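Local coordinates for protein glycerol dehydratase (Clostridium butyricum, PDB 1R9D) that probably dehydrates glycerol by glycyl-radical chemistry that needs no coenzyme B12, as a member of the pyruvate formate-lyase-like family, at residues 376-382 and 403-409; 339-343 and 429-433; 459-463 and 579-583. All blocks are in the same frame, centred on the assembly; numbering follows the deposited sequence.

Interaction 1 of 3, residues 376-382 and 403-409; sequences LSVRIWN and PAYYNDE
The guanidinium of R379 takes the carboxylate of D408 at its edge: NH2 reaches OD2 at 2.8 Å within the guanidinium plane, while NE meets OD1 on its syn side at 2.9 Å. This two-nitrogen, side-on salt bridge joins planes turned 57° apart, and OD2 is approached from above the carboxylate plane. Y406 presents its ring edge to V378 O and, through CE1, to S377 OG, which is hydrogen-bonded to N341 OD1. R379 and Y406 lie on the parallel neighbouring strands 376-380 and 404-407, joined by helix 386-397 in a beta-alpha-beta crossover; D408 starts the helix that follows. Backbone bonds alternate between them, among them V378 N to A404 O at 2.9 Å and Y406 N to V378 O at 3.0 Å. On the face bearing V378, I380 and Y405, V378 CG2 packs obliquely against the Y405 ring at CD2 (3.5 Å), and CG1 touches P403 CG. Y405 OH turns to T396 of the crossover helix, and Y428 adds a hydrogen bond to D408 OD1 and a cation-pi contact to R379. Beyond the strands, D408 N bonds I380 O. W381 CB rests on D408 CB, and the N382 amide stacks on the E409 carboxylate, their planes 18° apart. The bend of the E409 chain at chi2 (-63°) carries OE2 back to N382 N, which meets it at 3.0 Å from above the carboxylate plane.

Interaction 2 of 3, residues 339-343 and 429-433; sequences YQNLI and GIIGC
Beside the glycerol site, the turn at G432 and C433, after strand 429-431, lies against Y339 and N341, with G432 about 3 Å from the bound glycerol. G432 CA directs a hydrogen at Y339 O, a CA-H...O contact of 3.3 Å, and the CB of Y339 sits close to the same CA. C433 SG approaches the Y339 ring obliquely, 3.7 Å from CD2 and 4.7 Å from the centroid, a cysteine sulfur-aromatic contact. N341 ND2 donates to G432 O at 3.1 Å; the bond is fairly straight (164°) and the acceptor lies in the amide plane, although the donor stands above the carbonyl plane of G432. With CG anti to the backbone N (chi1 -156°), the amide of N341 extends across to the turn and over I430 CG2. Strand 341-344 is an outermost strand of the mixed five-stranded sheet, whereas 429-431 pairs with 435-437 in a separate hairpin; the two run nearly antiparallel at 167° without pairing directly. A water between them lies 2.8 Å from I430 O and 2.9 Å from N341 OD1, the latter also bonded by S377 OG from the adjacent strand. Farther along, I343 CD1 meets I430 CG1 at 3.8 Å, and I343 CG2 faces the CA of G429. The ring of Y339 also meets Y764 edge-to-face, next in sequence to G763, the predicted glycyl-radical position.

Interaction 3 of 3, residues 459-463 and 579-583; sequences LTINS and KKTLN
I461 and K579 bury the most surface in this contact, followed by N462, and the three meet where helix 453-461 ends against helix 575-583. I461 and K579 lie alongside one another, their side chains running opposite ways, with I461 CG2 lying 4.0 Å from K579 CG. Farther out, I461 CD1 abuts L582 CD1 at 3.4 Å, tighter than usual for two carbons, and the two side chains are roughly perpendicular. K579 is extended throughout, its CG anti to the backbone N (chi1 178°), and its methylenes run along the other segment, CD near I461 O and CE 3.6 Å from N462 OD1. That straight chain delivers NZ to the C-terminal end of the helix, where two waters bridge it to the backbone: one donates to I461 O, the other to N462 O. The first water also lies within hydrogen-bonding distance of S463 OG, and NZ has a salt bridge to E479 as well. The ammonium group thus sits near carbonyls at a helix C-terminus, a setting that would probably favour its positive charge. N462, the first residue to leave helical geometry, turns its amide to that of N583, and the two groups lie antiparallel with planes 23° apart. N583 ND2 donates to N462 OD1 at 3.3 Å, with the acceptor in the N583 amide plane; the return bond from N462 ND2 to N583 OD1 is weak at 3.4 Å. S463, with positive phi, is the C-prime residue of the Schellman motif ending the first helix. L459 and T460 of that helix pack on helix 484-516, while I461 reaches helix 575-583 and also touches P656 in a loop.

Overall arrangement
Interactions 1 and 2 form one continuous region, their centres 12 Å apart, because strands 341-344 and 375-380 are neighbours in the same sheet. S377 N lies 2.9 Å from L342 O, and the Y406 hydroxyl bonds the carbonyl of C433, so the five-stranded sheet is tied to the turn beside the glycerol. Interaction 2 borders that ligand directly, while the Y406 side chain of interaction 1 is about 9 Å from it. In sequence, both segments of interaction 1 fall between those of interaction 2. Interaction 3 follows later in the chain as peripheral helix packing, its centre 41 Å from that of interaction 1 and 39 Å from that of interaction 2.

Interaction 1 of 3, residues 376-382 and 403-409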
loop_
_atom_site.group_PDB
_atom_site.type_symbol
_atom_site.label_atom_id
_atom_site.label_comp_id
_atom_site.label_asym_id
_atom_site.label_seq_id
_atom_site.Cartn_x
_atom_site.Cartn_y
_atom_site.Cartn_z
ATOM N N LEU A 376 22.142 -30.145 -10.831
ATOM C CA LEU A 376 21.632 -31.472 -10.496
ATOM C C LEU A 376 22.046 -31.918 -9.097
ATOM O O LEU A 376 23.206 -31.779 -8.701
ATOM C CB LEU A 376 22.111 -32.494 -11.529
ATOM C CG LEU A 376 21.586 -33.925 -11.383
ATOM C CD1 LEU A 376 20.065 -33.931 -11.422
ATOM C CD2 LEU A 376 22.143 -34.790 -12.504
ATOM N N SER A 377 21.087 -32.482 -8.371
ATOM C CA SER A 377 21.306 -32.918 -6.999
ATOM C C SER A 377 20.625 -34.249 -6.724
ATOM O O SER A 377 19.750 -34.674 -7.474
ATOM C CB SER A 377 20.729 -31.870 -6.046
ATOM O OG SER A 377 21.281 -30.590 -6.294
ATOM N N VAL A 378 21.026 -34.909 -5.641
ATOM C CA VAL A 378 20.409 -36.168 -5.263
ATOM C C VAL A 378 20.166 -36.178 -3.752
ATOM O O VAL A 378 20.953 -35.630 -2.980
ATOM C CB VAL A 378 21.286 -37.405 -5.633
ATOM C CG1 VAL A 378 21.562 -37.429 -7.141
ATOM C CG2 VAL A 378 22.589 -37.385 -4.845
ATOM N N ARG A 379 19.054 -36.766 -3.341
ATOM C CA ARG A 379 18.741 -36.873 -1.921
ATOM C C ARG A 379 19.220 -38.247 -1.483
ATOM O O ARG A 379 19.085 -39.220 -2.225
ATOM C CB ARG A 379 17.234 -36.738 -1.687
ATOM C CG ARG A 379 16.745 -35.301 -1.696
ATOM C CD ARG A 379 15.235 -35.210 -1.529
ATOM N NE ARG A 379 14.768 -36.004 -0.396
ATOM C CZ ARG A 379 13.516 -36.003 0.046
ATOM N NH1 ARG A 379 12.606 -35.238 -0.545
ATOM N NH2 ARG A 379 13.169 -36.783 1.068
ATOM N N ILE A 380 19.786 -38.323 -0.283
ATOM C CA ILE A 380 20.300 -39.575 0.258
ATOM C C ILE A 380 19.689 -39.798 1.637
ATOM O O ILE A 380 19.570 -38.859 2.415
ATOM C CB ILE A 380 21.845 -39.511 0.416
ATOM C CG1 ILE A 380 22.507 -39.283 -0.948
ATOM C CG2 ILE A 380 22.370 -40.781 1.077
ATOM C CD1 ILE A 380 22.276 -40.401 -1.951
ATOM N N TRP A 381 19.272 -41.025 1.925
ATOM C CA TRP A 381 18.723 -41.332 3.238
ATOM C C TRP A 381 19.134 -42.742 3.650
ATOM O O TRP A 381 19.820 -43.431 2.895
ATOM C CB TRP A 381 17.195 -41.148 3.270
ATOM C CG TRP A 381 16.384 -42.127 2.484
ATOM C CD1 TRP A 381 16.394 -42.315 1.129
ATOM C CD2 TRP A 381 15.372 -42.997 3.004
ATOM N NE1 TRP A 381 15.442 -43.248 0.773
ATOM C CE2 TRP A 381 14.801 -43.680 1.907
ATOM C CE3 TRP A 381 14.890 -43.262 4.293
ATOM C CZ2 TRP A 381 13.771 -44.614 2.060
ATOM C CZ3 TRP A 381 13.863 -44.191 4.446
ATOM C CH2 TRP A 381 13.315 -44.855 3.333
ATOM N N ASN A 382 18.744 -43.168 4.848
ATOM C CA ASN A 382 19.136 -44.492 5.330
ATOM C C ASN A 382 18.838 -45.656 4.390
ATOM O O ASN A 382 19.607 -46.618 4.334
ATOM C CB ASN A 382 18.505 -44.782 6.699
ATOM C CG ASN A 382 19.223 -44.077 7.841
ATOM O OD1 ASN A 382 18.990 -44.377 9.019
ATOM N ND2 ASN A 382 20.091 -43.133 7.505
ATOM N N PRO A 403 26.856 -34.933 -8.834
ATOM C CA PRO A 403 25.731 -34.117 -8.369
ATOM C C PRO A 403 26.025 -33.642 -6.951
ATOM O O PRO A 403 26.981 -34.103 -6.326
ATOM C CB PRO A 403 24.577 -35.103 -8.388
ATOM C CG PRO A 403 25.246 -36.348 -7.858
ATOM C CD PRO A 403 26.575 -36.366 -8.618
ATOM N N ALA A 404 25.218 -32.714 -6.450
ATOM C CA ALA A 404 25.379 -32.255 -5.076
ATOM C C ALA A 404 24.593 -33.294 -4.273
ATOM O O ALA A 404 23.549 -33.755 -4.733
ATOM C CB ALA A 404 24.769 -30.869 -4.907
ATOM N N TYR A 405 25.100 -33.678 -3.098
ATOM C CA TYR A 405 24.437 -34.675 -2.251
ATOM C C TYR A 405 23.805 -34.011 -1.037
ATOM O O TYR A 405 24.433 -33.165 -0.402
ATOM C CB TYR A 405 25.440 -35.739 -1.769
ATOM C CG TYR A 405 26.098 -36.532 -2.882
ATOM C CD1 TYR A 405 27.138 -35.987 -3.634
ATOM C CD2 TYR A 405 25.667 -37.817 -3.194
ATOM C CE1 TYR A 405 27.733 -36.709 -4.674
ATOM C CE2 TYR A 405 26.254 -38.548 -4.234
ATOM C CZ TYR A 405 27.285 -37.985 -4.965
ATOM O OH TYR A 405 27.871 -38.702 -5.987
ATOM N N TYR A 406 22.567 -34.396 -0.723
ATOM C CA TYR A 406 21.840 -33.830 0.416
ATOM C C TYR A 406 21.352 -34.906 1.366
ATOM O O TYR A 406 20.851 -35.946 0.938
ATOM C CB TYR A 406 20.664 -32.984 -0.077
ATOM C CG TYR A 406 21.126 -31.819 -0.907
ATOM C CD1 TYR A 406 21.344 -31.959 -2.279
ATOM C CD2 TYR A 406 21.414 -30.596 -0.314
ATOM C CE1 TYR A 406 21.844 -30.904 -3.033
ATOM C CE2 TYR A 406 21.912 -29.533 -1.059
ATOM C CZ TYR A 406 22.126 -29.698 -2.419
ATOM O OH TYR A 406 22.631 -28.657 -3.158
ATOM N N ASN A 407 21.473 -34.625 2.662
ATOM C CA ASN A 407 21.119 -35.574 3.715
ATOM C C ASN A 407 19.707 -35.469 4.296
ATOM O O ASN A 407 19.424 -34.589 5.094
ATOM C CB ASN A 407 22.159 -35.440 4.837
ATOM C CG ASN A 407 22.029 -36.511 5.895
ATOM O OD1 ASN A 407 21.330 -37.504 5.707
ATOM N ND2 ASN A 407 22.728 -36.324 7.013
ATOM N N ASP A 408 18.832 -36.384 3.887
ATOM C CA ASP A 408 17.449 -36.439 4.372
ATOM C C ASP A 408 17.395 -36.536 5.896
ATOM O O ASP A 408 16.524 -35.949 6.540
ATOM C CB ASP A 408 16.754 -37.688 3.834
ATOM C CG ASP A 408 16.171 -37.506 2.446
ATOM O OD1 ASP A 408 16.597 -36.593 1.709
ATOM O OD2 ASP A 408 15.281 -38.314 2.097
ATOM N N GLU A 409 18.322 -37.305 6.457
ATOM C CA GLU A 409 18.354 -37.549 7.898
ATOM C C GLU A 409 18.518 -36.303 8.761
ATOM O O GLU A 409 18.090 -36.286 9.914
ATOM C CB GLU A 409 19.443 -38.578 8.217
ATOM C CG GLU A 409 19.303 -39.908 7.449
ATOM C CD GLU A 409 18.026 -40.673 7.776
ATOM O OE1 GLU A 409 17.623 -40.685 8.961
ATOM O OE2 GLU A 409 17.433 -41.287 6.854
HETATM O O HOH W 1 21.523 -39.906 4.619
#

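Interaction 2 of 3, residues 339-343 and 429-433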
loop_
_atom_site.group_PDB
_atom_site.type_symbol
_atom_site.label_atom_id
_atom_site.label_comp_id
_atom_site.label_asym_id
_atom_site.label_seq_id
_atom_site.Cartn_x
_atom_site.Cartn_y
_atom_site.Cartn_z
ATOM N N TYR A 339 21.343 -20.787 -11.000
ATOM C CA TYR A 339 21.073 -21.648 -9.840
ATOM C C TYR A 339 19.738 -22.399 -9.851
ATOM O O TYR A 339 19.023 -22.414 -8.850
ATOM C CB TYR A 339 21.149 -20.821 -8.551
ATOM C CG TYR A 339 22.388 -19.965 -8.415
ATOM C CD1 TYR A 339 22.394 -18.638 -8.847
ATOM C CD2 TYR A 339 23.560 -20.482 -7.858
ATOM C CE1 TYR A 339 23.530 -17.847 -8.725
ATOM C CE2 TYR A 339 24.704 -19.699 -7.735
ATOM C CZ TYR A 339 24.685 -18.386 -8.168
ATOM O OH TYR A 339 25.818 -17.611 -8.050
ATOM N N GLN A 340 19.407 -23.036 -10.968
ATOM C CA GLN A 340 18.154 -23.780 -11.071
ATOM C C GLN A 340 18.385 -25.206 -10.570
ATOM O O GLN A 340 18.780 -26.094 -11.333
ATOM C CB GLN A 340 17.685 -23.782 -12.529
ATOM C CG GLN A 340 17.552 -22.372 -13.092
ATOM C CD GLN A 340 17.540 -22.340 -14.607
ATOM O OE1 GLN A 340 16.527 -22.012 -15.228
ATOM N NE2 GLN A 340 18.673 -22.683 -15.211
ATOM N N ASN A 341 18.132 -25.427 -9.282
ATOM C CA ASN A 341 18.362 -26.735 -8.697
ATOM C C ASN A 341 17.273 -27.747 -9.014
ATOM O O ASN A 341 16.079 -27.482 -8.847
ATOM C CB ASN A 341 18.537 -26.610 -7.173
ATOM C CG ASN A 341 19.336 -27.764 -6.583
ATOM O OD1 ASN A 341 18.905 -28.911 -6.615
ATOM N ND2 ASN A 341 20.519 -27.458 -6.059
ATOM N N LEU A 342 17.703 -28.912 -9.484
ATOM C CA LEU A 342 16.801 -30.007 -9.823
ATOM C C LEU A 342 17.333 -31.205 -9.045
ATOM O O LEU A 342 18.496 -31.569 -9.182
ATOM C CB LEU A 342 16.834 -30.268 -11.337
ATOM C CG LEU A 342 15.860 -31.300 -11.916
ATOM C CD1 LEU A 342 15.627 -31.010 -13.406
ATOM C CD2 LEU A 342 16.414 -32.705 -11.712
ATOM N N ILE A 343 16.481 -31.815 -8.226
ATOM C CA ILE A 343 16.912 -32.933 -7.395
ATOM C C ILE A 343 16.158 -34.231 -7.682
ATOM O O ILE A 343 14.990 -34.209 -8.069
ATOM C CB ILE A 343 16.753 -32.538 -5.897
ATOM C CG1 ILE A 343 17.511 -33.507 -4.988
ATOM C CG2 ILE A 343 15.282 -32.516 -5.524
ATOM C CD1 ILE A 343 17.841 -32.895 -3.637
ATOM N N GLY A 429 12.679 -30.241 -1.539
ATOM C CA GLY A 429 13.514 -30.135 -2.716
ATOM C C GLY A 429 14.504 -29.053 -2.347
ATOM O O GLY A 429 14.340 -28.412 -1.307
ATOM N N ILE A 430 15.527 -28.838 -3.167
ATOM C CA ILE A 430 16.508 -27.806 -2.876
ATOM C C ILE A 430 16.350 -26.572 -3.762
ATOM O O ILE A 430 16.084 -26.684 -4.961
ATOM C CB ILE A 430 17.945 -28.350 -3.039
ATOM C CG1 ILE A 430 18.205 -29.441 -1.990
ATOM C CG2 ILE A 430 18.958 -27.213 -2.895
ATOM C CD1 ILE A 430 18.096 -28.950 -0.555
ATOM N N ILE A 431 16.509 -25.402 -3.157
ATOM C CA ILE A 431 16.426 -24.128 -3.867
ATOM C C ILE A 431 17.839 -23.585 -4.067
ATOM O O ILE A 431 18.643 -23.603 -3.143
ATOM C CB ILE A 431 15.635 -23.077 -3.056
ATOM C CG1 ILE A 431 14.211 -23.576 -2.803
ATOM C CG2 ILE A 431 15.628 -21.734 -3.794
ATOM C CD1 ILE A 431 13.463 -23.982 -4.071
ATOM N N GLY A 432 18.139 -23.116 -5.275
ATOM C CA GLY A 432 19.447 -22.544 -5.553
ATOM C C GLY A 432 20.661 -23.422 -5.290
ATOM O O GLY A 432 20.927 -24.365 -6.032
ATOM N N CYS A 433 21.406 -23.103 -4.237
ATOM C CA CYS A 433 22.604 -23.864 -3.895
ATOM C C CYS A 433 22.381 -25.007 -2.909
ATOM O O CYS A 433 22.688 -26.158 -3.213
ATOM C CB CYS A 433 23.668 -22.931 -3.321
ATOM S SG CYS A 433 24.340 -21.733 -4.498
HETATM O O HOH W 2 16.062 -29.284 -6.005
#

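Interaction 3 of 3, residues 459-463 and 579-583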
loop_
_atom_site.group_PDB
_atom_site.type_symbol
_atom_site.label_atom_id
_atom_site.label_comp_id
_atom_site.label_asym_id
_atom_site.label_seq_id
_atom_site.Cartn_x
_atom_site.Cartn_y
_atom_site.Cartn_z
ATOM N N LEU A 459 36.542 -6.584 13.736
ATOM C CA LEU A 459 35.930 -5.508 14.504
ATOM C C LEU A 459 35.963 -5.769 16.005
ATOM O O LEU A 459 35.883 -4.832 16.798
ATOM C CB LEU A 459 34.488 -5.277 14.042
ATOM C CG LEU A 459 34.358 -4.639 12.656
ATOM C CD1 LEU A 459 32.892 -4.615 12.246
ATOM C CD2 LEU A 459 34.937 -3.223 12.676
ATOM N N THR A 460 36.063 -7.035 16.402
ATOM C CA THR A 460 36.136 -7.363 17.822
ATOM C C THR A 460 37.517 -6.932 18.310
ATOM O O THR A 460 37.656 -6.292 19.353
ATOM C CB THR A 460 35.965 -8.878 18.069
ATOM O OG1 THR A 460 34.698 -9.306 17.550
ATOM C CG2 THR A 460 36.015 -9.181 19.560
ATOM N N ILE A 461 38.538 -7.280 17.536
ATOM C CA ILE A 461 39.905 -6.923 17.879
ATOM C C ILE A 461 40.099 -5.407 17.862
ATOM O O ILE A 461 40.870 -4.872 18.659
ATOM C CB ILE A 461 40.904 -7.597 16.912
ATOM C CG1 ILE A 461 40.956 -9.098 17.211
ATOM C CG2 ILE A 461 42.287 -6.959 17.042
ATOM C CD1 ILE A 461 41.880 -9.884 16.308
ATOM N N ASN A 462 39.390 -4.717 16.971
ATOM C CA ASN A 462 39.505 -3.262 16.879
ATOM C C ASN A 462 38.375 -2.478 17.563
ATOM O O ASN A 462 38.190 -1.292 17.300
ATOM C CB ASN A 462 39.621 -2.833 15.411
ATOM C CG ASN A 462 40.913 -3.316 14.764
ATOM O OD1 ASN A 462 41.974 -3.303 15.391
ATOM N ND2 ASN A 462 40.833 -3.727 13.502
ATOM N N SER A 463 37.632 -3.141 18.445
ATOM C CA SER A 463 36.540 -2.505 19.185
ATOM C C SER A 463 35.551 -1.700 18.340
ATOM O O SER A 463 35.192 -0.578 18.705
ATOM C CB SER A 463 37.104 -1.593 20.282
ATOM O OG SER A 463 37.802 -2.336 21.261
ATOM N N LYS A 579 47.017 -7.132 18.068
ATOM C CA LYS A 579 46.256 -6.080 17.405
ATOM C C LYS A 579 47.136 -5.289 16.442
ATOM O O LYS A 579 46.748 -5.036 15.300
ATOM C CB LYS A 579 45.636 -5.139 18.441
ATOM C CG LYS A 579 44.851 -3.975 17.844
ATOM C CD LYS A 579 44.165 -3.159 18.935
ATOM C CE LYS A 579 43.457 -1.944 18.356
ATOM N NZ LYS A 579 42.692 -1.191 19.391
ATOM N N LYS A 580 48.328 -4.910 16.895
ATOM C CA LYS A 580 49.241 -4.142 16.053
ATOM C C LYS A 580 49.748 -4.953 14.871
ATOM O O LYS A 580 49.848 -4.437 13.759
ATOM C CB LYS A 580 50.421 -3.623 16.880
ATOM C CG LYS A 580 50.015 -2.582 17.913
ATOM C CD LYS A 580 51.213 -2.038 18.681
ATOM C CE LYS A 580 50.770 -1.042 19.745
ATOM N NZ LYS A 580 51.916 -0.549 20.560
ATOM N N THR A 581 50.058 -6.224 15.110
ATOM C CA THR A 581 50.552 -7.095 14.052
ATOM C C THR A 581 49.510 -7.261 12.947
ATOM O O THR A 581 49.832 -7.190 11.764
ATOM C CB THR A 581 50.906 -8.493 14.594
ATOM O OG1 THR A 581 51.797 -8.366 15.709
ATOM C CG2 THR A 581 51.583 -9.319 13.518
ATOM N N LEU A 582 48.259 -7.484 13.333
ATOM C CA LEU A 582 47.202 -7.665 12.346
ATOM C C LEU A 582 46.964 -6.391 11.548
ATOM O O LEU A 582 46.819 -6.436 10.330
ATOM C CB LEU A 582 45.907 -8.108 13.032
ATOM C CG LEU A 582 45.977 -9.479 13.701
ATOM C CD1 LEU A 582 44.699 -9.726 14.486
ATOM C CD2 LEU A 582 46.190 -10.560 12.653
ATOM N N ASN A 583 46.933 -5.254 12.231
ATOM C CA ASN A 583 46.707 -3.987 11.553
ATOM C C ASN A 583 47.847 -3.626 10.608
ATOM O O ASN A 583 47.678 -2.796 9.713
ATOM C CB ASN A 583 46.475 -2.872 12.576
ATOM C CG ASN A 583 45.126 -3.002 13.271
ATOM O OD1 ASN A 583 44.103 -3.231 12.620
ATOM N ND2 ASN A 583 45.114 -2.848 14.589
HETATM O O HOH W 3 40.385 -2.883 20.564
HETATM O O HOH W 4 40.639 0.353 17.663
#